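D-3-phosphoglycerate dehydrogenase-related protein (Vibrio cholerae, PDB 4S1V) catalyses phosphoglycerate oxidation-reduction as an NAD-binding, Rossmann-fold member of the D-isomer-specific 2-hydroxyacid dehydrogenase family. Local coordinates at the interface of chains A and B and the interface of chains A and C. Residues are numbered along the deposited sequence; one frame, centred on the assembly and turned at random. Chains: chain A/B/C, D-3-phosphoglycerate dehydrogenase-related protein.

Contact 1: the interface of chains A and B. Residues chain A 12, 30-32; chain B 249, 253, 279-280.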
loop_
_atom_site.group_PDB
_atom_site.type_symbol
_atom_site.label_atom_id
_atom_site.label_comp_id
_atom_site.label_asym_id
_atom_site.label_seq_id
_atom_site.Cartn_x
_atom_site.Cartn_y
_atom_site.Cartn_z
ATOM N N ASN A 12 13.397 -2.750 1.341
ATOM C CA ASN A 12 13.959 -2.378 2.648
ATOM C C ASN A 12 13.928 -3.531 3.648
ATOM O O ASN A 12 13.492 -3.356 4.780
ATOM C CB ASN A 12 13.232 -1.158 3.235
ATOM C CG ASN A 12 13.288 0.047 2.324
ATOM O OD1 ASN A 12 14.267 0.790 2.325
ATOM N ND2 ASN A 12 12.231 0.255 1.545
ATOM N N VAL A 30 21.910 1.683 3.405
ATOM C CA VAL A 30 21.196 0.788 2.494
ATOM C C VAL A 30 20.378 1.650 1.540
ATOM O O VAL A 30 19.556 2.458 1.993
ATOM C CB VAL A 30 20.231 -0.160 3.237
ATOM C CG1 VAL A 30 19.435 -0.994 2.239
ATOM C CG2 VAL A 30 20.976 -1.054 4.222
ATOM N N PHE A 31 20.612 1.482 0.238
ATOM C CA PHE A 31 19.822 2.159 -0.784
ATOM C C PHE A 31 18.683 1.275 -1.280
ATOM O O PHE A 31 18.817 0.055 -1.341
ATOM C CB PHE A 31 20.705 2.634 -1.942
ATOM C CG PHE A 31 21.698 3.703 -1.547
ATOM C CD1 PHE A 31 21.265 4.985 -1.209
ATOM C CD2 PHE A 31 23.057 3.425 -1.505
ATOM C CE1 PHE A 31 22.173 5.970 -0.840
ATOM C CE2 PHE A 31 23.968 4.399 -1.131
ATOM C CZ PHE A 31 23.526 5.677 -0.806
ATOM N N ASN A 32 17.553 1.894 -1.608
ATOM C CA ASN A 32 16.357 1.137 -1.961
ATOM C C ASN A 32 15.683 1.544 -3.265
ATOM O O ASN A 32 14.570 1.097 -3.555
ATOM C CB ASN A 32 15.348 1.188 -0.816
ATOM C CG ASN A 32 14.815 2.579 -0.570
ATOM O OD1 ASN A 32 14.994 3.493 -1.380
ATOM N ND2 ASN A 32 14.169 2.754 0.562
ATOM N N TYR B 249 19.336 10.734 4.756
ATOM C CA TYR B 249 18.804 9.540 4.091
ATOM C C TYR B 249 19.228 8.271 4.826
ATOM O O TYR B 249 18.401 7.413 5.122
ATOM C CB TYR B 249 19.197 9.429 2.604
ATOM C CG TYR B 249 18.811 8.058 2.083
ATOM C CD1 TYR B 249 17.489 7.779 1.744
ATOM C CD2 TYR B 249 19.742 7.016 2.029
ATOM C CE1 TYR B 249 17.109 6.522 1.317
ATOM C CE2 TYR B 249 19.369 5.743 1.615
ATOM C CZ TYR B 249 18.051 5.504 1.262
ATOM O OH TYR B 249 17.651 4.264 0.840
ATOM N N GLN B 253 16.327 5.866 6.548
ATOM C CA GLN B 253 16.173 4.528 5.984
ATOM C C GLN B 253 16.353 3.479 7.078
ATOM O O GLN B 253 15.598 2.515 7.139
ATOM C CB GLN B 253 17.154 4.302 4.823
ATOM C CG GLN B 253 17.771 2.902 4.763
ATOM C CD GLN B 253 16.833 1.877 4.184
ATOM O OE1 GLN B 253 16.878 0.691 4.533
ATOM N NE2 GLN B 253 15.965 2.331 3.283
ATOM N N SER B 279 12.295 8.146 -1.761
ATOM C CA SER B 279 11.869 6.751 -1.695
ATOM C C SER B 279 11.620 6.226 -0.281
ATOM O O SER B 279 11.584 5.017 -0.080
ATOM C CB SER B 279 12.886 5.850 -2.400
ATOM O OG SER B 279 13.025 6.224 -3.760
ATOM N N LEU B 280 11.438 7.117 0.691
ATOM C CA LEU B 280 11.172 6.685 2.069
ATOM C C LEU B 280 9.783 7.106 2.530
ATOM O O LEU B 280 9.456 8.294 2.499
ATOM C CB LEU B 280 12.240 7.218 3.034
ATOM C CG LEU B 280 13.683 6.752 2.862
ATOM C CD1 LEU B 280 14.562 7.436 3.893
ATOM C CD2 LEU B 280 13.821 5.236 2.990
HETATM O O HOH W 1 17.523 4.872 -1.958
#
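B:Tyr249 swings its ring away from its own backbone N (chi1 170°), which carries the phenol from helix 247-254 to the end of strand 27-30 of chain A; one turn later, B:Gln253 bends at chi2 (78°) and lays its amide beside A:Asn12. The phenol of B:Tyr249 gives a hydrogen bond from OH to the backbone O of A:Val30, 2.9 Å long, in the carbonyl plane and on a lone pair. The rim of its ring lies over part of A:Phe31, the two rings roughly parallel and offset, CE2 3.5 Å from CD1 of A:Phe31.

The second link joins two side-chain amides whose planes are 25° apart, nearly coplanar. NE2 of B:Gln253 donates to OD1 of A:Asn12 over a short 2.5 Å, almost straight at the hydrogen and close to the glutamine amide plane. ND2 of A:Asn32 donates to that same OD1 at 2.6 Å, in the carbonyl plane, so the oxygen is gripped by one donor from each chain. This intrachain bond probably fixes how the A:Asn12 amide is rotated, presenting its oxygen to chain B. CB of B:Ser279 packs near OD1 of A:Asn32 and CD2 of B:Leu280 near its ND2. This patch of polar links belongs to an interface without exact two-fold symmetry, and the structure alone does not show whether it forms in solution. Water 1 bridges the chains, 2.9 Å from OH of B:Tyr249 and 3.0 Å from the backbone N of A:Asn32.

Contact 2: the interface of chains A and C. Residues chain A 133; chain C 10, 265, 268-270, 287-288.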
loop_
_atom_site.group_PDB
_atom_site.type_symbol
_atom_site.label_atom_id
_atom_site.label_comp_id
_atom_site.label_asym_id
_atom_site.label_seq_id
_atom_site.Cartn_x
_atom_site.Cartn_y
_atom_site.Cartn_z
ATOM N N TRP A 133 -17.875 -13.222 -6.478
ATOM C CA TRP A 133 -17.517 -14.584 -6.096
ATOM C C TRP A 133 -17.211 -15.428 -7.290
ATOM O O TRP A 133 -18.035 -15.564 -8.198
ATOM C CB TRP A 133 -18.639 -15.206 -5.283
ATOM C CG TRP A 133 -18.392 -16.635 -4.843
ATOM C CD1 TRP A 133 -18.926 -17.793 -5.398
ATOM C CD2 TRP A 133 -17.553 -17.100 -3.728
ATOM N NE1 TRP A 133 -18.490 -18.904 -4.725
ATOM C CE2 TRP A 133 -17.663 -18.562 -3.717
ATOM C CE3 TRP A 133 -16.761 -16.476 -2.771
ATOM C CZ2 TRP A 133 -16.997 -19.343 -2.782
ATOM C CZ3 TRP A 133 -16.086 -17.275 -1.835
ATOM C CH2 TRP A 133 -16.215 -18.673 -1.834
ATOM N N TYR C 10 -21.549 -20.142 -11.670
ATOM C CA TYR C 10 -21.244 -18.712 -11.595
ATOM C C TYR C 10 -20.577 -18.143 -12.834
ATOM O O TYR C 10 -20.892 -17.031 -13.251
ATOM C CB TYR C 10 -20.417 -18.367 -10.354
ATOM C CG TYR C 10 -20.953 -18.985 -9.092
ATOM C CD1 TYR C 10 -22.256 -18.732 -8.665
ATOM C CD2 TYR C 10 -20.160 -19.828 -8.328
ATOM C CE1 TYR C 10 -22.753 -19.311 -7.507
ATOM C CE2 TYR C 10 -20.643 -20.412 -7.175
ATOM C CZ TYR C 10 -21.937 -20.154 -6.766
ATOM O OH TYR C 10 -22.410 -20.731 -5.616
ATOM N N TYR C 265 -15.249 -21.309 3.509
ATOM C CA TYR C 265 -15.793 -20.303 4.443
ATOM C C TYR C 265 -17.060 -20.832 5.094
ATOM O O TYR C 265 -17.661 -21.791 4.592
ATOM C CB TYR C 265 -16.058 -18.966 3.717
ATOM C CG TYR C 265 -14.874 -18.544 2.876
ATOM C CD1 TYR C 265 -14.718 -19.017 1.570
ATOM C CD2 TYR C 265 -13.882 -17.717 3.401
ATOM C CE1 TYR C 265 -13.612 -18.674 0.814
ATOM C CE2 TYR C 265 -12.781 -17.357 2.647
ATOM C CZ TYR C 265 -12.648 -17.845 1.358
ATOM O OH TYR C 265 -11.557 -17.479 0.604
ATOM N N GLU C 268 -20.841 -19.472 1.968
ATOM C CA GLU C 268 -20.368 -19.253 0.605
ATOM C C GLU C 268 -21.551 -18.927 -0.308
ATOM O O GLU C 268 -22.593 -19.557 -0.196
ATOM C CB GLU C 268 -19.575 -20.466 0.107
ATOM C CG GLU C 268 -18.272 -20.664 0.873
ATOM C CD GLU C 268 -17.558 -21.971 0.561
ATOM O OE1 GLU C 268 -17.888 -22.650 -0.442
ATOM O OE2 GLU C 268 -16.641 -22.319 1.335
ATOM N N PRO C 269 -21.410 -17.922 -1.195
ATOM C CA PRO C 269 -20.271 -17.036 -1.458
ATOM C C PRO C 269 -19.874 -16.225 -0.232
ATOM O O PRO C 269 -20.741 -15.793 0.523
ATOM C CB PRO C 269 -20.818 -16.075 -2.526
ATOM C CG PRO C 269 -21.897 -16.843 -3.202
ATOM C CD PRO C 269 -22.543 -17.617 -2.087
ATOM N N ALA C 270 -18.574 -16.037 -0.032
ATOM C CA ALA C 270 -18.082 -15.148 1.016
ATOM C C ALA C 270 -17.752 -13.793 0.407
ATOM O O ALA C 270 -16.995 -13.712 -0.563
ATOM C CB ALA C 270 -16.871 -15.750 1.713
ATOM N N PRO C 287 -11.734 -18.190 -3.787
ATOM C CA PRO C 287 -13.181 -18.434 -3.782
ATOM C C PRO C 287 -13.576 -19.890 -4.076
ATOM O O PRO C 287 -14.212 -20.169 -5.101
ATOM C CB PRO C 287 -13.687 -17.502 -4.887
ATOM C CG PRO C 287 -12.555 -17.453 -5.861
ATOM C CD PRO C 287 -11.290 -17.563 -5.049
ATOM N N HIS C 288 -13.210 -20.794 -3.166
ATOM C CA HIS C 288 -13.518 -22.227 -3.273
ATOM C C HIS C 288 -13.185 -22.808 -4.618
ATOM O O HIS C 288 -14.016 -23.457 -5.257
ATOM C CB HIS C 288 -14.964 -22.521 -2.880
ATOM C CG HIS C 288 -15.173 -23.937 -2.367
ATOM N ND1 HIS C 288 -16.136 -24.253 -1.488
ATOM C CD2 HIS C 288 -14.486 -25.123 -2.643
ATOM C CE1 HIS C 288 -16.080 -25.574 -1.213
ATOM N NE2 HIS C 288 -15.062 -26.102 -1.915
#
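The indole of A:Trp133 is clasped between two prolines of chain C: CA of C:Pro269 sits over one face, 3.7 Å from the centroid of the six-membered ring, and CB of C:Pro287 over the opposite face, 3.8 Å from that centroid. CB of C:Pro269 also covers the five-membered ring, so one proline spans both rings by CH-pi contact. At the pyrrole edge stands C:Tyr10, CE2 3.6 Å from NE1 of A:Trp133, with the planes 83° apart in an edge-to-face pair. At the far edge, CE1 of C:Tyr265 lies in the indole plane, 3.7 Å from CH2 of A:Trp133. The tryptophan side chain points straight away from its backbone N (chi1 179°), bringing the indole into this slot.

Behind that edge lies the family's catalytic pair. C:His288 gives ND1 to OE1 of C:Glu268 at 2.6 Å, straight and within the imidazole plane, while the other oxygen, OE2, accepts the backbone N of C:Tyr265 at 2.8 Å. The tryptophan touches the aliphatic part of each, including CB of C:His288, 3.8 Å from its CZ2. The cis peptide before C:Pro269 helps shape the wall. Through this insertion one subunit lines the neighbour's active site and probably helps position its Glu-His pair, which may link activity to subunit pairing.

Contact 3: the interface of chains A and C. Residues chain A 142-144; chain C 104-105, 108, 293-295.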
loop_
_atom_site.group_PDB
_atom_site.type_symbol
_atom_site.label_atom_id
_atom_site.label_comp_id
_atom_site.label_asym_id
_atom_site.label_seq_id
_atom_site.Cartn_x
_atom_site.Cartn_y
_atom_site.Cartn_z
ATOM N N GLY A 142 -9.849 -22.508 -14.946
ATOM C CA GLY A 142 -8.426 -22.812 -14.888
ATOM C C GLY A 142 -8.242 -24.276 -15.223
ATOM O O GLY A 142 -9.219 -24.995 -15.411
ATOM N N ARG A 143 -6.996 -24.728 -15.304
ATOM C CA ARG A 143 -6.742 -26.125 -15.645
ATOM C C ARG A 143 -5.634 -26.779 -14.836
ATOM O O ARG A 143 -4.749 -26.102 -14.299
ATOM C CB ARG A 143 -6.507 -26.307 -17.159
ATOM C CG ARG A 143 -6.055 -25.062 -17.913
ATOM C CD ARG A 143 -4.541 -24.929 -17.925
ATOM N NE ARG A 143 -3.956 -25.312 -19.214
ATOM C CZ ARG A 143 -2.664 -25.192 -19.515
ATOM N NH1 ARG A 143 -1.810 -24.696 -18.619
ATOM N NH2 ARG A 143 -2.226 -25.555 -20.712
ATOM N N THR A 144 -5.703 -28.104 -14.753
ATOM C CA THR A 144 -4.673 -28.901 -14.108
ATOM C C THR A 144 -3.409 -28.989 -14.961
ATOM O O THR A 144 -3.452 -28.866 -16.185
ATOM C CB THR A 144 -5.151 -30.335 -13.785
ATOM O OG1 THR A 144 -5.816 -30.896 -14.927
ATOM C CG2 THR A 144 -6.099 -30.325 -12.599
ATOM N N VAL C 104 -7.460 -34.615 -8.054
ATOM C CA VAL C 104 -6.326 -34.003 -8.770
ATOM C C VAL C 104 -6.338 -32.464 -8.721
ATOM O O VAL C 104 -5.372 -31.843 -8.256
ATOM C CB VAL C 104 -6.235 -34.483 -10.242
ATOM C CG1 VAL C 104 -4.972 -33.950 -10.895
ATOM C CG2 VAL C 104 -6.255 -36.008 -10.321
ATOM N N ALA C 105 -7.429 -31.867 -9.197
ATOM C CA ALA C 105 -7.572 -30.409 -9.213
ATOM C C ALA C 105 -7.488 -29.764 -7.821
ATOM O O ALA C 105 -6.750 -28.798 -7.658
ATOM C CB ALA C 105 -8.846 -29.990 -9.932
ATOM N N GLU C 108 -3.806 -29.866 -6.551
ATOM C CA GLU C 108 -3.035 -28.828 -7.234
ATOM C C GLU C 108 -3.407 -27.418 -6.757
ATOM O O GLU C 108 -2.529 -26.573 -6.594
ATOM C CB GLU C 108 -3.169 -28.931 -8.759
ATOM C CG GLU C 108 -2.227 -29.966 -9.371
ATOM C CD GLU C 108 -2.333 -30.089 -10.889
ATOM O OE1 GLU C 108 -2.572 -29.072 -11.587
ATOM O OE2 GLU C 108 -2.154 -31.226 -11.383
ATOM N N GLU C 293 -12.273 -26.336 -12.182
ATOM C CA GLU C 293 -11.174 -26.623 -13.088
ATOM C C GLU C 293 -11.742 -27.412 -14.281
ATOM O O GLU C 293 -12.728 -28.135 -14.125
ATOM C CB GLU C 293 -10.096 -27.413 -12.327
ATOM C CG GLU C 293 -8.816 -27.723 -13.095
ATOM C CD GLU C 293 -8.974 -28.934 -14.004
ATOM O OE1 GLU C 293 -9.636 -29.915 -13.591
ATOM O OE2 GLU C 293 -8.451 -28.905 -15.131
ATOM N N LYS C 294 -11.133 -27.260 -15.460
ATOM C CA LYS C 294 -11.648 -27.865 -16.711
ATOM C C LYS C 294 -11.840 -29.393 -16.661
ATOM O O LYS C 294 -12.966 -29.872 -16.829
ATOM C CB LYS C 294 -10.794 -27.456 -17.930
ATOM C CG LYS C 294 -11.334 -27.898 -19.296
ATOM C CD LYS C 294 -12.753 -27.383 -19.548
ATOM C CE LYS C 294 -13.132 -27.368 -21.022
ATOM N NZ LYS C 294 -12.874 -28.648 -21.742
ATOM N N ASN C 295 -10.765 -30.148 -16.433
ATOM C CA ASN C 295 -10.860 -31.617 -16.341
ATOM C C ASN C 295 -11.785 -32.109 -15.230
ATOM O O ASN C 295 -12.513 -33.087 -15.415
ATOM C CB ASN C 295 -9.483 -32.268 -16.180
ATOM C CG ASN C 295 -8.632 -32.170 -17.435
ATOM O OD1 ASN C 295 -9.104 -31.762 -18.496
ATOM N ND2 ASN C 295 -7.367 -32.534 -17.312
#
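Helix 294-312 of chain C, which follows the catalytic-histidine loop of the D-2-hydroxyacid dehydrogenase family, begins with an N-cap motif that chain A joins. The capping residue C:Glu293 bends its side chain back at chi2 (-81°), and OE2 accepts the backbone N of C:Asn295 at 2.9 Å, two residues into the helix. The same oxygen accepts the backbone N of A:Thr144, also at 2.9 Å. Both donors stand well out of the carboxylate plane, on opposite faces, so OE2 is held between an N-H of its own helix and one from the partner. OG1 of A:Thr144 adds a weak bond to OE2 at 3.3 Å.

The backbone N of C:Lys294, the first residue of the helix, donates outward to O of A:Gly142 over 3.0 Å, almost in line with the carbonyl bond (164°). Two main-chain groups of segment 142-144 thus dock on the helix start, whose dipole would probably favour a charged C:Glu293. The methyl of A:Thr144 packs between this cap and helix 104-118: CG2 lies 3.5 Å from CD of C:Glu293 and 3.7 Å from CA of C:Ala105. Farther along that second helix, CD of C:Glu108 lies 4.0 Å from CB of A:Thr144.

Contact 2 and contact 3 belong to one two-fold symmetric interface of chains A and C, with the centres of their C-alpha atoms about 18 Å apart. They share no residue, but both use nearby stretches of sequence: 133 and 142-144 in chain A, 287-288 and 293-295 in chain C. By symmetry each subunit gives and receives a tryptophan at the active site; a functional dimer is likely but inferred. Contact 1 lies about 40 Å from contact 2 and 43 Å from contact 3, between C-alpha centres, on a different interface. It joins chain B to chain A within the deposited four-chain assembly, perhaps only as packing.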